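PDB 5TVG: alpha,alpha-trehalose-phosphate synthase (UDP-forming) from Burkholderia vietnamiensis, which belongs to glycosyltransferase family 20 and has the two-domain GT-B architecture, here modelled with uridine-5'-diphosphate and a magnesium ion. Local coordinates for residues Ala188-Gly193 / Ser463-Ala468; Arg201-Tyr206 / Val228-Tyr233. All coordinates share one frame; numbering follows the deposited sequence.

Contact 1 of 2, residues Ala188-Gly193 / Ser463-Ala468; sequences AYDIAG and SVAAAA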
ATOM      1  N   ALA A 188      21.653  28.184  25.144  1.00 33.79           N
ATOM      2  CA  ALA A 188      22.874  28.907  24.803  1.00 36.75           C
ATOM      3  C   ALA A 188      22.554  30.229  24.122  1.00 38.15           C
ATOM      4  O   ALA A 188      23.417  31.107  24.060  1.00 34.28           O
ATOM      5  CB  ALA A 188      23.791  28.047  23.921  1.00 30.79           C
ATOM      6  N   TYR A 189      21.334  30.393  23.613  1.00 30.62           N
ATOM      7  CA  TYR A 189      20.918  31.673  23.043  1.00 31.77           C
ATOM      8  C   TYR A 189      20.604  32.684  24.137  1.00 32.99           C
ATOM      9  O   TYR A 189      20.049  32.334  25.183  1.00 37.46           O
ATOM     10  CB  TYR A 189      19.681  31.508  22.153  1.00 29.25           C
ATOM     11  CG  TYR A 189      19.945  30.747  20.861  1.00 37.92           C
ATOM     12  CD1 TYR A 189      20.484  31.397  19.749  1.00 35.55           C
ATOM     13  CD2 TYR A 189      19.622  29.398  20.737  1.00 31.87           C
ATOM     14  CE1 TYR A 189      20.733  30.723  18.564  1.00 30.21           C
ATOM     15  CE2 TYR A 189      19.840  28.715  19.547  1.00 32.08           C
ATOM     16  CZ  TYR A 189      20.403  29.389  18.460  1.00 36.78           C
ATOM     17  OH  TYR A 189      20.652  28.715  17.274  1.00 33.64           O
ATOM     18  N   ASP A 190      20.963  33.948  23.887  1.00 33.99           N
ATOM     19  CA  ASP A 190      20.508  35.029  24.762  1.00 32.55           C
ATOM     20  C   ASP A 190      19.010  35.258  24.594  1.00 36.54           C
ATOM     21  O   ASP A 190      18.339  35.681  25.544  1.00 39.64           O
ATOM     22  CB  ASP A 190      21.267  36.328  24.464  1.00 31.39           C
ATOM     23  CG  ASP A 190      22.780  36.198  24.659  1.00 36.94           C
ATOM     24  OD1 ASP A 190      23.228  36.017  25.815  1.00 33.49           O
ATOM     25  OD2 ASP A 190      23.529  36.228  23.654  1.00 31.72           O
ATOM     26  N   ILE A 191      18.469  34.974  23.408  1.00 30.49           N
ATOM     27  CA  ILE A 191      17.044  35.134  23.120  1.00 30.80           C
ATOM     28  C   ILE A 191      16.524  33.865  22.443  1.00 31.95           C
ATOM     29  O   ILE A 191      17.129  33.380  21.477  1.00 30.14           O
ATOM     30  CB  ILE A 191      16.762  36.356  22.220  1.00 33.22           C
ATOM     31  CG1 ILE A 191      17.305  37.653  22.834  1.00 38.13           C
ATOM     32  CG2 ILE A 191      15.259  36.479  21.985  1.00 37.74           C
ATOM     33  CD1 ILE A 191      17.701  38.703  21.800  1.00 35.21           C
ATOM     34  N   ALA A 192      15.418  33.311  22.947  1.00 30.99           N
ATOM     35  CA  ALA A 192      14.729  32.204  22.259  1.00 28.92           C
ATOM     36  C   ALA A 192      13.364  32.739  21.858  1.00 31.95           C
ATOM     37  O   ALA A 192      12.496  32.933  22.717  1.00 31.42           O
ATOM     38  CB  ALA A 192      14.641  30.961  23.134  1.00 29.09           C
ATOM     39  N   GLY A 193      13.207  33.067  20.580  1.00 30.40           N
ATOM     40  CA  GLY A 193      11.983  33.680  20.080  1.00 40.53           C
ATOM     41  C   GLY A 193      11.097  32.652  19.398  1.00 42.59           C
ATOM     42  O   GLY A 193      11.591  31.761  18.703  1.00 37.54           O
ATOM     43  N   SER A 463      20.150  44.876  22.852  1.00 36.56           N
ATOM     44  CA  SER A 463      20.059  45.282  24.258  1.00 39.13           C
ATOM     45  C   SER A 463      19.952  44.160  25.279  1.00 37.11           C
ATOM     46  O   SER A 463      20.311  44.389  26.435  1.00 45.80           O
ATOM     47  CB  SER A 463      18.827  46.171  24.437  1.00 36.94           C
ATOM     48  OG  SER A 463      17.655  45.364  24.148  1.00 36.15           O
ATOM     49  N   VAL A 464      19.500  42.966  24.929  1.00 45.45           N
ATOM     50  CA  VAL A 464      19.222  41.971  25.962  1.00 52.10           C
ATOM     51  C   VAL A 464      20.512  41.513  26.614  1.00 53.16           C
ATOM     52  O   VAL A 464      20.680  41.619  27.833  1.00 65.65           O
ATOM     53  CB  VAL A 464      18.413  40.782  25.387  1.00 48.15           C
ATOM     54  CG1 VAL A 464      18.355  39.618  26.380  1.00 36.78           C
ATOM     55  CG2 VAL A 464      17.008  41.215  25.050  1.00 35.17           C
ATOM     56  N   ALA A 465      21.444  41.004  25.816  1.00 49.11           N
ATOM     57  CA  ALA A 465      22.681  40.516  26.401  1.00 50.54           C
ATOM     58  C   ALA A 465      23.324  41.596  27.267  1.00 49.02           C
ATOM     59  O   ALA A 465      23.755  41.319  28.392  1.00 53.23           O
ATOM     60  CB  ALA A 465      23.634  40.020  25.304  1.00 38.62           C
ATOM     61  N   ALA A 466      23.345  42.848  26.798  1.00 43.06           N
ATOM     62  CA  ALA A 466      23.994  43.879  27.614  1.00 46.63           C
ATOM     63  C   ALA A 466      23.161  44.225  28.848  1.00 40.05           C
ATOM     64  O   ALA A 466      23.702  44.310  29.953  1.00 47.95           O
ATOM     65  CB  ALA A 466      24.299  45.132  26.791  1.00 39.97           C
ATOM     66  N   ALA A 467      21.848  44.428  28.692  1.00 39.41           N
ATOM     67  CA  ALA A 467      21.030  44.757  29.866  1.00 47.48           C
ATOM     68  C   ALA A 467      21.096  43.651  30.911  1.00 47.24           C
ATOM     69  O   ALA A 467      21.148  43.930  32.113  1.00 47.81           O
ATOM     70  CB  ALA A 467      19.572  45.017  29.471  1.00 38.97           C
ATOM     71  N   ALA A 468      21.134  42.388  30.464  1.00 41.67           N
ATOM     72  CA  ALA A 468      21.261  41.251  31.373  1.00 45.95           C
ATOM     73  C   ALA A 468      22.588  41.253  32.125  1.00 55.98           C
ATOM     74  O   ALA A 468      22.658  40.747  33.248  1.00 67.77           O
ATOM     75  CB  ALA A 468      21.099  39.939  30.599  1.00 49.87           C
TER
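Asp190 OD2, gripped by a salt bridge from Arg151 NH2 and a hydrogen bond from Ile159 N, belongs to a carboxylate that lies against the methyl of Ala465. Asp190 CG stands 4.0 Å from Ala465 CB, and OD1 and OD2 are almost equally far from that methyl, so the group meets it through its carbon and both oxygens alike. Both outside bonds end on OD2 and anchor that oxygen, while OD1 has a weak, long ion pair with Arg226. The closest pair of CA atoms, those of Asp190 and Ala465, are 6.1 Å apart, which puts the short helix 464-468 close beside the start of strand 191-194. This strand is an inner, parallel member of the large sheet in one of the two Rossmann-like domains of the GT-B fold, and a helix from the far C-terminal end of the chain packs on it. Ile191 meets Val464 aslant, Ile191 CD1 lying 4.2 Å from Val464 CG2 and Ile191 CG1 as near to Val464 CB and CG1. Val464 CG1, turned away from its own backbone N (chi1 169°), also comes within 4.0 Å of Asp190 O. Phe457 and Leu461 of helix 450-461 also touch Ile191.

Contact 2 of 2, residues Arg201-Tyr206 / Val228-Tyr233; sequences RAFSDY and VKVAAY
Phe203 and Val230 make the apolar part of this contact, in which helix 197-209 rests on strand 226-232. One methyl does the touching: Val230 CG2 lies 4.1 Å from Phe203 CE2 and is practically as near to CD2, so it sits beside the CD2-CE2 side of the ring. It approaches obliquely, and the two side chains cross at a slant. Phe203 CG is anti to the backbone N (chi1 -176°), a setting that carries the ring from the helix toward the sheet. The CB of Val230 likewise points at the helix, and its two methyls divide the work between neighbouring residues of one helical turn.

The second kind of contact is a methyl against a hydroxyl. Val230 CG1 comes within 4.0 Å of Ser204 OG, a van der Waals approach. The polar need of that oxygen is met within its own helix, where Ser204 OG is hydrogen-bonded to Lys200 O one turn earlier. With chi1 at -57° the hydroxyl is beside its own backbone N, which suits this bond to the preceding turn. The nearest CA atoms, those of Ser204 and Val230, are 8.0 Å apart, a separation that leaves the side chains to bridge helix and strand.

Other aromatic rings pack on Phe203: Phe167 edge-to-face, and Phe194, which touches Val230 too, at about 40°. The helix lies against the mixed sheet of one Rossmann-like domain of the GT-B fold; it follows strand 191-194, and antiparallel strands 213-216 and 220-223 come between it and strand 226-232 in the chain. Strand 226-232 runs parallel to 191-194 and antiparallel to 220-223, while Val183 and Met186 bring helix 179-186 against Phe203.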
ATOM      1  N   ARG A 201       5.312  29.223  25.766  1.00 30.44           N
ATOM      2  CA  ARG A 201       4.874  28.513  26.961  1.00 33.68           C
ATOM      3  C   ARG A 201       5.238  27.027  26.916  1.00 37.93           C
ATOM      4  O   ARG A 201       5.619  26.439  27.937  1.00 31.19           O
ATOM      5  CB  ARG A 201       3.372  28.667  27.105  1.00 35.66           C
ATOM      6  CG  ARG A 201       2.861  28.412  28.504  1.00 52.46           C
ATOM      7  CD  ARG A 201       1.429  28.878  28.608  1.00 64.59           C
ATOM      8  NE  ARG A 201       1.012  28.999  30.004  1.00 80.67           N
ATOM      9  CZ  ARG A 201      -0.125  29.562  30.413  1.00 76.12           C
ATOM     10  NH1 ARG A 201      -0.980  30.066  29.532  1.00 68.56           N
ATOM     11  NH2 ARG A 201      -0.399  29.618  31.707  1.00 76.50           N
ATOM     12  N   ALA A 202       5.131  26.392  25.749  1.00 34.58           N
ATOM     13  CA  ALA A 202       5.538  24.988  25.672  1.00 33.65           C
ATOM     14  C   ALA A 202       7.006  24.841  26.057  1.00 38.83           C
ATOM     15  O   ALA A 202       7.375  23.943  26.826  1.00 37.97           O
ATOM     16  CB  ALA A 202       5.297  24.436  24.260  1.00 29.10           C
ATOM     17  N   PHE A 203       7.847  25.754  25.567  1.00 34.48           N
ATOM     18  CA  PHE A 203       9.261  25.727  25.922  1.00 35.34           C
ATOM     19  C   PHE A 203       9.464  25.944  27.419  1.00 36.08           C
ATOM     20  O   PHE A 203      10.196  25.188  28.076  1.00 32.47           O
ATOM     21  CB  PHE A 203       9.986  26.804  25.138  1.00 34.37           C
ATOM     22  CG  PHE A 203      11.461  26.812  25.342  1.00 36.99           C
ATOM     23  CD1 PHE A 203      12.263  25.847  24.732  1.00 32.64           C
ATOM     24  CD2 PHE A 203      12.070  27.796  26.126  1.00 35.15           C
ATOM     25  CE1 PHE A 203      13.664  25.870  24.884  1.00 31.55           C
ATOM     26  CE2 PHE A 203      13.469  27.812  26.293  1.00 30.89           C
ATOM     27  CZ  PHE A 203      14.259  26.851  25.673  1.00 35.03           C
ATOM     28  N   SER A 204       8.781  26.946  27.988  1.00 34.13           N
ATOM     29  CA  SER A 204       8.902  27.202  29.420  1.00 36.58           C
ATOM     30  C   SER A 204       8.359  26.034  30.219  1.00 42.73           C
ATOM     31  O   SER A 204       8.939  25.667  31.254  1.00 36.49           O
ATOM     32  CB  SER A 204       8.151  28.483  29.805  1.00 40.40           C
ATOM     33  OG  SER A 204       8.645  29.569  29.060  1.00 51.86           O
ATOM     34  N   ASP A 205       7.239  25.442  29.750  1.00 31.94           N
ATOM     35  CA  ASP A 205       6.655  24.298  30.442  1.00 32.52           C
ATOM     36  C   ASP A 205       7.662  23.165  30.555  1.00 32.32           C
ATOM     37  O   ASP A 205       7.810  22.556  31.624  1.00 43.22           O
ATOM     38  CB  ASP A 205       5.383  23.799  29.706  1.00 32.41           C
ATOM     39  CG  ASP A 205       4.130  24.631  30.038  1.00 41.53           C
ATOM     40  OD1 ASP A 205       4.154  25.425  31.005  1.00 42.43           O
ATOM     41  OD2 ASP A 205       3.102  24.483  29.343  1.00 41.98           O
ATOM     42  N   TYR A 206       8.396  22.893  29.480  1.00 31.45           N
ATOM     43  CA  TYR A 206       9.412  21.846  29.534  1.00 36.69           C
ATOM     44  C   TYR A 206      10.435  22.143  30.625  1.00 37.84           C
ATOM     45  O   TYR A 206      10.761  21.283  31.451  1.00 39.57           O
ATOM     46  CB  TYR A 206      10.092  21.694  28.161  1.00 34.82           C
ATOM     47  CG  TYR A 206      11.104  20.570  28.100  1.00 36.37           C
ATOM     48  CD1 TYR A 206      12.407  20.749  28.564  1.00 34.23           C
ATOM     49  CD2 TYR A 206      10.758  19.330  27.569  1.00 39.01           C
ATOM     50  CE1 TYR A 206      13.335  19.712  28.509  1.00 39.09           C
ATOM     51  CE2 TYR A 206      11.664  18.300  27.496  1.00 41.74           C
ATOM     52  CZ  TYR A 206      12.952  18.483  27.973  1.00 43.96           C
ATOM     53  OH  TYR A 206      13.843  17.425  27.905  1.00 37.06           O
ATOM     54  N   VAL A 228      18.008  33.419  29.752  1.00 38.75           N
ATOM     55  CA  VAL A 228      17.469  33.429  28.404  1.00 37.53           C
ATOM     56  C   VAL A 228      16.196  34.262  28.389  1.00 46.35           C
ATOM     57  O   VAL A 228      15.279  34.027  29.184  1.00 37.22           O
ATOM     58  CB  VAL A 228      17.156  31.995  27.921  1.00 43.01           C
ATOM     59  CG1 VAL A 228      16.642  31.996  26.479  1.00 36.16           C
ATOM     60  CG2 VAL A 228      18.370  31.087  28.097  1.00 44.89           C
ATOM     61  N   LYS A 229      16.118  35.203  27.461  1.00 44.66           N
ATOM     62  CA  LYS A 229      14.855  35.872  27.199  1.00 43.29           C
ATOM     63  C   LYS A 229      13.995  34.973  26.314  1.00 35.55           C
ATOM     64  O   LYS A 229      14.426  34.557  25.229  1.00 37.81           O
ATOM     65  CB  LYS A 229      15.095  37.229  26.539  1.00 38.61           C
ATOM     66  CG  LYS A 229      13.809  38.009  26.279  1.00 43.09           C
ATOM     67  CD  LYS A 229      14.068  39.292  25.480  1.00 48.91           C
ATOM     68  CE  LYS A 229      12.820  40.186  25.379  1.00 57.58           C
ATOM     69  NZ  LYS A 229      12.432  40.822  26.643  1.00 64.86           N
ATOM     70  N   VAL A 230      12.798  34.640  26.792  1.00 35.00           N
ATOM     71  CA  VAL A 230      11.843  33.807  26.065  1.00 33.49           C
ATOM     72  C   VAL A 230      10.670  34.697  25.688  1.00 34.39           C
ATOM     73  O   VAL A 230       9.995  35.250  26.562  1.00 36.15           O
ATOM     74  CB  VAL A 230      11.401  32.601  26.906  1.00 38.06           C
ATOM     75  CG1 VAL A 230      10.290  31.805  26.216  1.00 31.79           C
ATOM     76  CG2 VAL A 230      12.615  31.688  27.154  1.00 35.16           C
ATOM     77  N   ALA A 231      10.406  34.833  24.391  1.00 35.77           N
ATOM     78  CA  ALA A 231       9.415  35.814  23.967  1.00 37.69           C
ATOM     79  C   ALA A 231       8.801  35.352  22.655  1.00 38.42           C
ATOM     80  O   ALA A 231       9.334  34.466  21.985  1.00 31.12           O
ATOM     81  CB  ALA A 231      10.036  37.222  23.826  1.00 34.59           C
ATOM     82  N   ALA A 232       7.667  35.961  22.303  1.00 36.60           N
ATOM     83  CA  ALA A 232       6.987  35.685  21.049  1.00 37.34           C
ATOM     84  C   ALA A 232       7.096  36.884  20.112  1.00 33.24           C
ATOM     85  O   ALA A 232       6.887  38.032  20.522  1.00 32.79           O
ATOM     86  CB  ALA A 232       5.502  35.325  21.284  1.00 32.72           C
ATOM     87  N   TYR A 233       7.388  36.611  18.849  1.00 30.88           N
ATOM     88  CA  TYR A 233       7.467  37.624  17.799  1.00 31.34           C
ATOM     89  C   TYR A 233       6.721  37.072  16.593  1.00 34.61           C
ATOM     90  O   TYR A 233       7.349  36.546  15.662  1.00 30.14           O
ATOM     91  CB  TYR A 233       8.924  37.921  17.399  1.00 31.93           C
ATOM     92  CG  TYR A 233       9.892  38.132  18.533  1.00 32.88           C
ATOM     93  CD1 TYR A 233      10.374  37.053  19.261  1.00 32.36           C
ATOM     94  CD2 TYR A 233      10.410  39.402  18.815  1.00 34.48           C
ATOM     95  CE1 TYR A 233      11.270  37.235  20.293  1.00 36.67           C
ATOM     96  CE2 TYR A 233      11.338  39.588  19.813  1.00 35.54           C
ATOM     97  CZ  TYR A 233      11.772  38.513  20.549  1.00 38.19           C
ATOM     98  OH  TYR A 233      12.689  38.686  21.557  1.00 36.05           O
TER

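Overall arrangement
The centres of contacts 1 and 2 lie about 13 Å apart, on the same side of the chain's centre, and both draw on one mixed sheet. Strands 191-194 and 226-232 are parallel neighbours in it, joined by Ala192 N to Lys229 O at 2.8 Å and Lys229 N to Asp190 O at 3.0 Å, both probable hydrogen bonds. Along the chain, strand 191-194 leads directly into helix 197-209, and contact 2 is nested inside the long loop that contact 1 closes. After the second, parallel sheet, helix 450-461 has already come back to the first, and residues 463-468 continue along it, tying the C-terminal end of the chain to the domain built on the mixed sheet.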